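Local structure of G protein alpha subunit (Entamoeba histolytica, 4FID) at residues F190-A195 / K231-N236; T280-I285 / T304-A309; L63-K68 / Q104-E109. The protein probably binds and hydrolyses GTP as the alpha subunit of a heterotrimeric G protein that relays transmembrane signals, and is bound here to GDP. One frame throughout, in Å; residues are numbered along the deposited sequence.

Contact 1 of 3, residues F190-A195 / K231-N236; sequences FVTSLA and KLIFLN. With GDP (guanosine-5'-diphosphate), chain C.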
loop_
_atom_site.group_PDB
_atom_site.type_symbol
_atom_site.label_atom_id
_atom_site.label_comp_id
_atom_site.label_asym_id
_atom_site.label_seq_id
_atom_site.Cartn_x
_atom_site.Cartn_y
_atom_site.Cartn_z
ATOM N N PHE A 190 0.606 11.911 4.960
ATOM C CA PHE A 190 -0.610 11.346 4.385
ATOM C C PHE A 190 -0.268 10.463 3.185
ATOM O O PHE A 190 0.347 10.920 2.225
ATOM C CB PHE A 190 -1.603 12.449 3.974
ATOM C CG PHE A 190 -2.881 11.927 3.368
ATOM C CD1 PHE A 190 -3.881 11.385 4.171
ATOM C CD2 PHE A 190 -3.089 11.982 1.995
ATOM C CE1 PHE A 190 -5.071 10.901 3.623
ATOM C CE2 PHE A 190 -4.275 11.491 1.429
ATOM C CZ PHE A 190 -5.269 10.959 2.251
ATOM N N VAL A 191 -0.669 9.197 3.255
ATOM C CA VAL A 191 -0.426 8.257 2.184
ATOM C C VAL A 191 -1.695 8.019 1.397
ATOM O O VAL A 191 -2.786 7.847 1.976
ATOM C CB VAL A 191 0.041 6.896 2.721
ATOM C CG1 VAL A 191 0.608 6.022 1.561
ATOM C CG2 VAL A 191 1.055 7.079 3.822
ATOM N N THR A 192 -1.549 7.992 0.074
ATOM C CA THR A 192 -2.669 7.678 -0.794
ATOM C C THR A 192 -2.219 6.827 -1.992
ATOM O O THR A 192 -1.084 6.916 -2.469
ATOM C CB THR A 192 -3.428 8.957 -1.252
ATOM O OG1 THR A 192 -4.675 8.596 -1.876
ATOM C CG2 THR A 192 -2.574 9.783 -2.231
ATOM N N SER A 193 -3.118 5.975 -2.450
ATOM C CA SER A 193 -2.843 5.082 -3.545
ATOM C C SER A 193 -3.180 5.795 -4.834
ATOM O O SER A 193 -4.295 6.275 -5.009
ATOM C CB SER A 193 -3.719 3.838 -3.406
ATOM O OG SER A 193 -3.418 2.885 -4.409
ATOM N N LEU A 194 -2.220 5.857 -5.748
ATOM C CA LEU A 194 -2.486 6.462 -7.042
ATOM C C LEU A 194 -3.364 5.545 -7.872
ATOM O O LEU A 194 -4.134 6.004 -8.715
ATOM C CB LEU A 194 -1.184 6.761 -7.784
ATOM C CG LEU A 194 -0.468 8.054 -7.380
ATOM C CD1 LEU A 194 0.923 8.103 -7.982
ATOM C CD2 LEU A 194 -1.301 9.232 -7.837
ATOM N N ALA A 195 -3.260 4.243 -7.636
ATOM C CA ALA A 195 -3.942 3.309 -8.523
ATOM C C ALA A 195 -5.453 3.190 -8.258
ATOM O O ALA A 195 -6.138 2.423 -8.926
ATOM C CB ALA A 195 -3.261 1.947 -8.502
ATOM N N LYS A 231 3.345 18.884 6.685
ATOM C CA LYS A 231 2.443 18.011 5.953
ATOM C C LYS A 231 3.113 17.461 4.696
ATOM O O LYS A 231 3.498 18.218 3.791
ATOM C CB LYS A 231 1.177 18.778 5.579
ATOM C CG LYS A 231 0.593 19.634 6.704
ATOM C CD LYS A 231 0.121 18.784 7.878
ATOM C CE LYS A 231 -0.859 19.568 8.718
ATOM N NZ LYS A 231 -0.345 20.916 9.061
ATOM N N LEU A 232 3.237 16.142 4.642
ATOM C CA LEU A 232 3.816 15.451 3.500
ATOM C C LEU A 232 2.764 14.551 2.900
ATOM O O LEU A 232 1.916 14.024 3.619
ATOM C CB LEU A 232 4.992 14.570 3.948
ATOM C CG LEU A 232 6.381 15.207 4.024
ATOM C CD1 LEU A 232 6.339 16.474 4.880
ATOM C CD2 LEU A 232 7.443 14.212 4.535
ATOM N N ILE A 233 2.826 14.339 1.592
ATOM C CA ILE A 233 1.935 13.384 0.958
ATOM C C ILE A 233 2.758 12.371 0.213
ATOM O O ILE A 233 3.589 12.747 -0.609
ATOM C CB ILE A 233 0.990 14.053 -0.046
ATOM C CG1 ILE A 233 0.037 14.989 0.664
ATOM C CG2 ILE A 233 0.161 13.005 -0.785
ATOM C CD1 ILE A 233 -0.966 15.582 -0.278
ATOM N N PHE A 234 2.530 11.091 0.482
ATOM C CA PHE A 234 3.167 10.047 -0.311
ATOM C C PHE A 234 2.139 9.547 -1.296
ATOM O O PHE A 234 1.128 8.959 -0.922
ATOM C CB PHE A 234 3.677 8.872 0.543
ATOM C CG PHE A 234 4.909 9.178 1.368
ATOM C CD1 PHE A 234 5.533 10.418 1.302
ATOM C CD2 PHE A 234 5.439 8.208 2.221
ATOM C CE1 PHE A 234 6.663 10.696 2.078
ATOM C CE2 PHE A 234 6.565 8.465 2.992
ATOM C CZ PHE A 234 7.183 9.722 2.920
ATOM N N LEU A 235 2.384 9.809 -2.561
ATOM C CA LEU A 235 1.523 9.310 -3.607
ATOM C C LEU A 235 2.033 7.917 -3.915
ATOM O O LEU A 235 2.996 7.727 -4.666
ATOM C CB LEU A 235 1.612 10.232 -4.821
ATOM C CG LEU A 235 1.243 11.665 -4.407
ATOM C CD1 LEU A 235 1.848 12.723 -5.351
ATOM C CD2 LEU A 235 -0.265 11.819 -4.311
ATOM N N ASN A 236 1.389 6.935 -3.316
ATOM C CA ASN A 236 1.943 5.595 -3.282
ATOM C C ASN A 236 1.445 4.713 -4.414
ATOM O O ASN A 236 0.412 5.006 -5.057
ATOM C CB ASN A 236 1.626 4.948 -1.941
ATOM C CG ASN A 236 2.457 3.726 -1.681
ATOM O OD1 ASN A 236 3.659 3.709 -1.967
ATOM N ND2 ASN A 236 1.829 2.691 -1.115
HETATM P PB GDP C . -3.161 0.014 4.993
HETATM O O1B GDP C . -2.952 -0.929 6.152
HETATM O O2B GDP C . -4.641 0.263 4.820
HETATM O O3B GDP C . -2.458 1.306 5.328
HETATM O O3A GDP C . -2.582 -0.584 3.593
HETATM P PA GDP C . -1.564 -1.850 3.477
HETATM O O1A GDP C . -0.147 -1.461 3.841
HETATM O O2A GDP C . -2.027 -3.015 4.334
HETATM O "O5'" GDP C . -1.665 -2.282 1.919
HETATM C "C5'" GDP C . -2.068 -3.609 1.566
HETATM C "C4'" GDP C . -1.404 -4.106 0.273
HETATM O "O4'" GDP C . -0.919 -3.034 -0.547
HETATM C "C3'" GDP C . -0.223 -5.041 0.540
HETATM O "O3'" GDP C . -0.438 -6.298 -0.132
HETATM C "C2'" GDP C . 0.992 -4.306 -0.011
HETATM O "O2'" GDP C . 1.971 -5.220 -0.536
HETATM C "C1'" GDP C . 0.372 -3.378 -1.061
HETATM N N9 GDP C . 1.207 -2.175 -1.349
HETATM C C8 GDP C . 1.444 -1.109 -0.552
HETATM N N7 GDP C . 2.255 -0.205 -1.166
HETATM C C5 GDP C . 2.550 -0.688 -2.387
HETATM C C6 GDP C . 3.359 -0.259 -3.557
HETATM O O6 GDP C . 3.980 0.820 -3.552
HETATM N N1 GDP C . 3.415 -1.061 -4.626
HETATM C C2 GDP C . 2.748 -2.232 -4.675
HETATM N N2 GDP C . 2.841 -2.982 -5.795
HETATM N N3 GDP C . 1.987 -2.693 -3.649
HETATM C C4 GDP C . 1.854 -1.980 -2.503
#
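Phe190, Thr192 and Leu194 are joined to Leu232, Phe234 and Asn236 by five backbone hydrogen bonds, the pattern of two parallel strands. They run from Phe190 N on Leu232 O at 2.8 Å to Leu194 N on Asn236 O at 2.9 Å, the latter nearly straight at 173°. Asn236, at the end of its strand, turns its amide to the nucleotide. Its CG lies anti to the backbone N (chi1 -165°), and ND2 donates to GDP N7 at 2.9 Å, with a second bond to Ser16 O. On the other branch OD1 accepts from Thr307 OG1 and Ala309 N, so both ends of the amide are held and its rotation is fixed. Asparagine suits the place because it offers a donor and an acceptor on one short arm.

Side chains then alternate between the sheet faces. Val191 CG1 lies alongside Asn236 CB at 3.8 Å and close to Lys18. On the opposite face Thr192 CG2 runs beside Leu235 CD2 at 3.7 Å. Beta-branched Val191 and Thr192 suit an extended strand, and apolar Phe190, Ile233 and Leu235 suit a face buried under helices 209-222 and 263-275. Beyond the strand, Leu194 CD1 reaches Leu235 CB at 3.9 Å and the side chain touches Met238 and Phe241 of helix 238-247. Two inner parallel strands of a Ras-like GTPase sheet thus deliver Asn236, the first residue of the guanine-recognising NKxD motif, to the base.

Contact 2 of 3, residues T280-I285 / T304-A309; sequences TEEMNI and TNPTNA. With GDP (guanosine-5'-diphosphate), chain C.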
loop_
_atom_site.group_PDB
_atom_site.type_symbol
_atom_site.label_atom_id
_atom_site.label_comp_id
_atom_site.label_asym_id
_atom_site.label_seq_id
_atom_site.Cartn_x
_atom_site.Cartn_y
_atom_site.Cartn_z
ATOM N N THR A 280 2.810 24.063 -2.799
ATOM C CA THR A 280 3.322 22.698 -2.705
ATOM C C THR A 280 4.746 22.589 -3.205
ATOM O O THR A 280 5.224 23.439 -3.939
ATOM C CB THR A 280 2.443 21.663 -3.476
ATOM O OG1 THR A 280 2.333 22.040 -4.852
ATOM C CG2 THR A 280 1.057 21.555 -2.874
ATOM N N GLU A 281 5.414 21.518 -2.813
ATOM C CA GLU A 281 6.795 21.307 -3.190
ATOM C C GLU A 281 7.080 19.812 -3.334
ATOM O O GLU A 281 6.878 19.043 -2.401
ATOM C CB GLU A 281 7.709 21.924 -2.133
ATOM C CG GLU A 281 9.195 21.730 -2.382
ATOM C CD GLU A 281 10.035 22.633 -1.502
ATOM O OE1 GLU A 281 11.149 22.218 -1.101
ATOM O OE2 GLU A 281 9.567 23.758 -1.201
ATOM N N GLU A 282 7.526 19.396 -4.514
ATOM C CA GLU A 282 7.986 18.032 -4.677
ATOM C C GLU A 282 9.376 17.906 -4.087
ATOM O O GLU A 282 10.254 18.690 -4.400
ATOM C CB GLU A 282 7.997 17.608 -6.144
ATOM C CG GLU A 282 8.490 16.175 -6.337
ATOM C CD GLU A 282 7.994 15.558 -7.631
ATOM O OE1 GLU A 282 7.202 16.224 -8.337
ATOM O OE2 GLU A 282 8.394 14.414 -7.943
HETATM N N MSE A 283 9.571 16.925 -3.219
HETATM C CA MSE A 283 10.866 16.716 -2.593
HETATM C C MSE A 283 11.873 16.171 -3.605
HETATM O O MSE A 283 13.074 16.228 -3.384
HETATM C CB MSE A 283 10.711 15.771 -1.409
HETATM C CG MSE A 283 9.262 15.642 -0.922
HETATM SE SE MSE A 283 9.054 14.552 0.706
HETATM C CE MSE A 283 10.253 15.595 1.789
ATOM N N ASN A 284 11.373 15.642 -4.717
ATOM C CA ASN A 284 12.220 15.298 -5.860
ATOM C C ASN A 284 12.481 16.535 -6.730
ATOM O O ASN A 284 12.087 16.583 -7.900
ATOM C CB ASN A 284 11.574 14.194 -6.711
ATOM C CG ASN A 284 11.721 12.810 -6.101
ATOM O OD1 ASN A 284 12.437 12.624 -5.117
ATOM N ND2 ASN A 284 11.044 11.825 -6.695
ATOM N N ILE A 285 13.131 17.539 -6.147
ATOM C CA ILE A 285 13.419 18.778 -6.860
ATOM C C ILE A 285 12.147 19.447 -7.382
ATOM O O ILE A 285 12.004 20.671 -7.322
ATOM C CB ILE A 285 14.367 18.533 -8.044
ATOM C CG1 ILE A 285 15.677 17.897 -7.558
ATOM C CG2 ILE A 285 14.627 19.831 -8.780
ATOM C CD1 ILE A 285 16.481 18.769 -6.610
ATOM N N THR A 304 5.384 16.875 -1.437
ATOM C CA THR A 304 4.856 15.691 -2.099
ATOM C C THR A 304 5.971 14.851 -2.673
ATOM O O THR A 304 7.020 15.365 -3.059
ATOM C CB THR A 304 3.855 16.028 -3.255
ATOM O OG1 THR A 304 4.528 16.767 -4.275
ATOM C CG2 THR A 304 2.667 16.834 -2.768
ATOM N N ASN A 305 5.733 13.545 -2.732
ATOM C CA ASN A 305 6.634 12.654 -3.442
ATOM C C ASN A 305 5.916 11.390 -3.805
ATOM O O ASN A 305 5.162 10.848 -3.009
ATOM C CB ASN A 305 7.863 12.330 -2.602
ATOM C CG ASN A 305 9.142 12.239 -3.441
ATOM O OD1 ASN A 305 9.411 11.227 -4.069
ATOM N ND2 ASN A 305 9.936 13.301 -3.428
ATOM N N PRO A 306 6.132 10.911 -5.028
ATOM C CA PRO A 306 5.531 9.612 -5.314
ATOM C C PRO A 306 6.391 8.525 -4.678
ATOM O O PRO A 306 7.594 8.717 -4.442
ATOM C CB PRO A 306 5.561 9.534 -6.850
ATOM C CG PRO A 306 6.366 10.768 -7.323
ATOM C CD PRO A 306 7.011 11.368 -6.117
ATOM N N THR A 307 5.764 7.398 -4.372
ATOM C CA THR A 307 6.472 6.297 -3.755
ATOM C C THR A 307 6.031 4.924 -4.269
ATOM O O THR A 307 4.913 4.730 -4.820
ATOM C CB THR A 307 6.314 6.324 -2.218
ATOM O OG1 THR A 307 4.992 5.913 -1.860
ATOM C CG2 THR A 307 6.571 7.715 -1.669
ATOM N N ASN A 308 6.945 3.976 -4.096
ATOM C CA ASN A 308 6.664 2.572 -4.308
ATOM C C ASN A 308 7.054 1.821 -3.028
ATOM O O ASN A 308 8.200 1.405 -2.845
ATOM C CB ASN A 308 7.365 2.054 -5.571
ATOM C CG ASN A 308 7.214 0.543 -5.755
ATOM O OD1 ASN A 308 6.451 -0.120 -5.032
ATOM N ND2 ASN A 308 7.948 -0.015 -6.728
ATOM N N ALA A 309 6.075 1.696 -2.134
ATOM C CA ALA A 309 6.254 1.120 -0.800
ATOM C C ALA A 309 6.822 -0.319 -0.739
ATOM O O ALA A 309 7.357 -0.736 0.285
ATOM C CB ALA A 309 4.939 1.205 -0.020
HETATM P PB GDP C . -3.161 0.014 4.993
HETATM O O1B GDP C . -2.952 -0.929 6.152
HETATM O O2B GDP C . -4.641 0.263 4.820
HETATM O O3B GDP C . -2.458 1.306 5.328
HETATM O O3A GDP C . -2.582 -0.584 3.593
HETATM P PA GDP C . -1.564 -1.850 3.477
HETATM O O1A GDP C . -0.147 -1.461 3.841
HETATM O O2A GDP C . -2.027 -3.015 4.334
HETATM O "O5'" GDP C . -1.665 -2.282 1.919
HETATM C "C5'" GDP C . -2.068 -3.609 1.566
HETATM C "C4'" GDP C . -1.404 -4.106 0.273
HETATM O "O4'" GDP C . -0.919 -3.034 -0.547
HETATM C "C3'" GDP C . -0.223 -5.041 0.540
HETATM O "O3'" GDP C . -0.438 -6.298 -0.132
HETATM C "C2'" GDP C . 0.992 -4.306 -0.011
HETATM O "O2'" GDP C . 1.971 -5.220 -0.536
HETATM C "C1'" GDP C . 0.372 -3.378 -1.061
HETATM N N9 GDP C . 1.207 -2.175 -1.349
HETATM C C8 GDP C . 1.444 -1.109 -0.552
HETATM N N7 GDP C . 2.255 -0.205 -1.166
HETATM C C5 GDP C . 2.550 -0.688 -2.387
HETATM C C6 GDP C . 3.359 -0.259 -3.557
HETATM O O6 GDP C . 3.980 0.820 -3.552
HETATM N N1 GDP C . 3.415 -1.061 -4.626
HETATM C C2 GDP C . 2.748 -2.232 -4.675
HETATM N N2 GDP C . 2.841 -2.982 -5.795
HETATM N N3 GDP C . 1.987 -2.693 -3.649
HETATM C C4 GDP C . 1.854 -1.980 -2.503
#
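Asn305 meets Met283 and Asn284 through its side chain while Thr304 pairs with the strand before them. From the sheet, CB of Asn305 packs first against Met283 CG at 4.0 Å and lies near the selenium of this selenomethionine. At the branch, CG lies 3.7 Å from Asn284 CG, the two side chains crossing at about a right angle. ND2 donates to Asn284 OD1 at 3.1 Å, with a fairly straight N-H at 162°; that oxygen lies in the plane of the Asn305 amide, whereas ND2 stands above the Asn284 carbonyl plane. Asn284 is poorly ordered, so this bond is less certain than the backbone ones. OD1 lies 3.1 Å from Asn284 ND2, at an angle too poor for a hydrogen bond.

Two backbone bonds hold the strands in parallel register: Thr304 N to Glu281 O at 2.8 Å and Met283 N to Thr304 O at 3.0 Å. Beyond them Glu282, extended from a CG anti to its backbone N, reaches across Pro306, OE2 lying 3.8 Å from Pro306 CD. Such a polar chain suits the exposed border of the sheet, whereas small, beta-branched Thr304 suits a buried, extended position.

Strand 279-282 is one of the sheet's two edge strands and strand 301-307 its inner neighbour. Met283, Asn284 and Asn305 lean on helix 312-332, Thr280 and Thr304 on helix 263-275, and the chain runs on to Ala309, whose N makes a weak bond to GDP O6 beside helix 18-28.

Contact 3 of 3, residues L63-K68 / Q104-E109; sequences LNHPMK and QATYEE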
loop_
_atom_site.group_PDB
_atom_site.type_symbol
_atom_site.label_atom_id
_atom_site.label_comp_id
_atom_site.label_asym_id
_atom_site.label_seq_id
_atom_site.Cartn_x
_atom_site.Cartn_y
_atom_site.Cartn_z
ATOM N N LEU A 63 -15.489 -14.008 -17.196
ATOM C CA LEU A 63 -14.970 -13.213 -18.312
ATOM C C LEU A 63 -14.628 -14.042 -19.567
ATOM O O LEU A 63 -13.983 -13.550 -20.495
ATOM C CB LEU A 63 -13.764 -12.377 -17.864
ATOM C CG LEU A 63 -14.009 -11.309 -16.785
ATOM C CD1 LEU A 63 -12.712 -10.830 -16.153
ATOM C CD2 LEU A 63 -14.745 -10.129 -17.372
ATOM N N ASN A 64 -15.073 -15.292 -19.602
ATOM C CA ASN A 64 -14.919 -16.107 -20.807
ATOM C C ASN A 64 -13.489 -16.150 -21.349
ATOM O O ASN A 64 -13.240 -15.747 -22.485
ATOM C CB ASN A 64 -15.865 -15.626 -21.910
ATOM C CG ASN A 64 -17.231 -15.242 -21.377
ATOM O OD1 ASN A 64 -18.012 -16.099 -20.945
ATOM N ND2 ASN A 64 -17.527 -13.938 -21.396
ATOM N N HIS A 65 -12.557 -16.622 -20.524
ATOM C CA HIS A 65 -11.222 -16.978 -20.977
ATOM C C HIS A 65 -10.990 -18.449 -20.628
ATOM O O HIS A 65 -10.467 -18.768 -19.557
ATOM C CB HIS A 65 -10.157 -16.137 -20.277
ATOM C CG HIS A 65 -10.377 -14.663 -20.387
ATOM N ND1 HIS A 65 -10.220 -13.979 -21.568
ATOM C CD2 HIS A 65 -10.719 -13.745 -19.454
ATOM C CE1 HIS A 65 -10.471 -12.694 -21.362
ATOM N NE2 HIS A 65 -10.775 -12.529 -20.091
ATOM N N PRO A 66 -11.374 -19.357 -21.525
ATOM C CA PRO A 66 -11.263 -20.772 -21.178
ATOM C C PRO A 66 -9.864 -21.207 -20.708
ATOM O O PRO A 66 -8.830 -20.656 -21.116
ATOM C CB PRO A 66 -11.665 -21.476 -22.480
ATOM C CG PRO A 66 -12.596 -20.532 -23.112
ATOM C CD PRO A 66 -11.999 -19.169 -22.841
HETATM N N MSE A 67 -9.865 -22.210 -19.835
HETATM C CA MSE A 67 -8.656 -22.781 -19.276
HETATM C C MSE A 67 -8.271 -24.072 -19.986
HETATM O O MSE A 67 -9.128 -24.891 -20.315
HETATM C CB MSE A 67 -8.900 -23.116 -17.813
HETATM C CG MSE A 67 -8.451 -22.065 -16.819
HETATM SE SE MSE A 67 -8.857 -22.699 -15.013
HETATM C CE MSE A 67 -10.437 -21.627 -14.743
ATOM N N LYS A 68 -6.973 -24.252 -20.212
ATOM C CA LYS A 68 -6.458 -25.532 -20.664
ATOM C C LYS A 68 -6.313 -26.439 -19.453
ATOM O O LYS A 68 -6.822 -27.559 -19.437
ATOM C CB LYS A 68 -5.100 -25.368 -21.348
ATOM C CG LYS A 68 -5.158 -25.329 -22.863
ATOM C CD LYS A 68 -3.843 -24.821 -23.448
ATOM C CE LYS A 68 -2.661 -25.709 -23.057
ATOM N NZ LYS A 68 -1.346 -24.999 -23.193
ATOM N N GLN A 104 -3.869 -16.170 -17.293
ATOM C CA GLN A 104 -3.075 -15.006 -17.638
ATOM C C GLN A 104 -3.941 -13.902 -18.275
ATOM O O GLN A 104 -3.844 -12.731 -17.904
ATOM C CB GLN A 104 -1.925 -15.424 -18.552
ATOM C CG GLN A 104 -0.678 -14.575 -18.396
ATOM C CD GLN A 104 -0.196 -14.490 -16.959
ATOM O OE1 GLN A 104 -0.339 -15.433 -16.181
ATOM N NE2 GLN A 104 0.385 -13.349 -16.603
ATOM N N ALA A 105 -4.797 -14.281 -19.220
ATOM C CA ALA A 105 -5.751 -13.348 -19.821
ATOM C C ALA A 105 -6.672 -12.685 -18.776
ATOM O O ALA A 105 -7.025 -11.498 -18.886
ATOM C CB ALA A 105 -6.585 -14.064 -20.888
ATOM N N THR A 106 -7.067 -13.467 -17.775
ATOM C CA THR A 106 -7.953 -12.995 -16.729
ATOM C C THR A 106 -7.200 -12.051 -15.797
ATOM O O THR A 106 -7.758 -11.057 -15.309
ATOM C CB THR A 106 -8.506 -14.178 -15.920
ATOM O OG1 THR A 106 -9.290 -15.020 -16.778
ATOM C CG2 THR A 106 -9.352 -13.695 -14.747
ATOM N N TYR A 107 -5.926 -12.358 -15.564
ATOM C CA TYR A 107 -5.092 -11.518 -14.713
ATOM C C TYR A 107 -4.924 -10.131 -15.327
ATOM O O TYR A 107 -4.947 -9.135 -14.616
ATOM C CB TYR A 107 -3.731 -12.172 -14.457
ATOM C CG TYR A 107 -2.753 -11.289 -13.709
ATOM C CD1 TYR A 107 -2.769 -11.216 -12.321
ATOM C CD2 TYR A 107 -1.801 -10.537 -14.394
ATOM C CE1 TYR A 107 -1.876 -10.411 -11.637
ATOM C CE2 TYR A 107 -0.901 -9.738 -13.724
ATOM C CZ TYR A 107 -0.940 -9.676 -12.346
ATOM O OH TYR A 107 -0.044 -8.877 -11.675
ATOM N N GLU A 108 -4.770 -10.079 -16.649
ATOM C CA GLU A 108 -4.642 -8.809 -17.368
ATOM C C GLU A 108 -5.919 -7.959 -17.330
ATOM O O GLU A 108 -5.871 -6.756 -17.566
ATOM C CB GLU A 108 -4.204 -9.046 -18.814
ATOM C CG GLU A 108 -2.878 -9.780 -18.939
ATOM C CD GLU A 108 -1.777 -9.161 -18.085
ATOM O OE1 GLU A 108 -0.792 -9.866 -17.751
ATOM O OE2 GLU A 108 -1.894 -7.965 -17.740
ATOM N N GLU A 109 -7.059 -8.575 -17.033
ATOM C CA GLU A 109 -8.292 -7.801 -16.873
ATOM C C GLU A 109 -8.541 -7.478 -15.394
ATOM O O GLU A 109 -9.654 -7.178 -14.988
ATOM C CB GLU A 109 -9.488 -8.512 -17.517
ATOM C CG GLU A 109 -9.342 -8.721 -19.026
ATOM C CD GLU A 109 -10.635 -9.175 -19.706
ATOM O OE1 GLU A 109 -10.648 -9.290 -20.952
ATOM O OE2 GLU A 109 -11.639 -9.413 -19.003
#
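His65 and Leu63 carry this contact from one side, Ala105, Thr106 and Glu109 from the other. It combines an aromatic contact, close polar approaches and van der Waals packing.

The aromatic part centres on the His65 imidazole. Ala105 CB sits over one ring face, 4.0 Å from the centroid and 24° off the normal, as a CH-pi contact. On the opposite face lies Leu63 O, offset toward the rim, so the ring is sandwiched between a methyl and a carbonyl oxygen. Alanine suits this turn of the helix because its small CB lets the ring come close.

At the ring edge comes a polar neighbour. Glu109 OE1 lies near the ring plane, 3.4 Å from His65 NE2, and the carboxylate plane is turned 81° against the ring. A carboxylate this near would be expected to favour the protonated imidazole, though the protons are not resolved. Separately, Thr106 OG1 approaches His65 CD2 obliquely at 3.3 Å, while its own bond goes to Gly102 O one helical turn back.

Van der Waals contact joins Leu63 to the Glu109 carboxylate. The two side chains slide past each other in opposite directions, and OE2 is the atom nearest Leu63, 3.4 Å from its CD1. Glutamate fits here because the extended chain carries the carboxylate to both partners, OE2 against Leu63 and OE1 beside the His65 ring. Leu63 also touches Phe113.

Helix 42-62 ends in a Schellman motif whose C-prime residue is Asn64, at positive phi (52°), as asparagine readily allows, and His65 N closes back on Ser60 O. The motif turns His65 toward the C-terminal end of helix 101-108, joining the loop after helix 42-62 to that helix at the surface of the all-helical domain that distinguishes G-alpha subunits from simple Ras-like GTPases.

How the contacts relate
Contacts 1 and 2 are neighbours in one sheet, their centres 9 Å apart, because strands 230-236 and 301-307 lie side by side. Thr307 stitches them together: its N probably hydrogen-bonds to Leu235 O at 2.8 Å, its CG2 packs on Phe234, and its hydroxyl reaches Asn236. Both contacts converge on the guanine of GDP, contact 1 at N7 and contact 2 more weakly at O6. Contact 3 stands apart in the all-helical domain, away from the annotated sites. Its centre is about 32 Å from that of contact 1 and 36 Å from that of contact 2, and the nearest atoms are about 12 Å and 13 Å away.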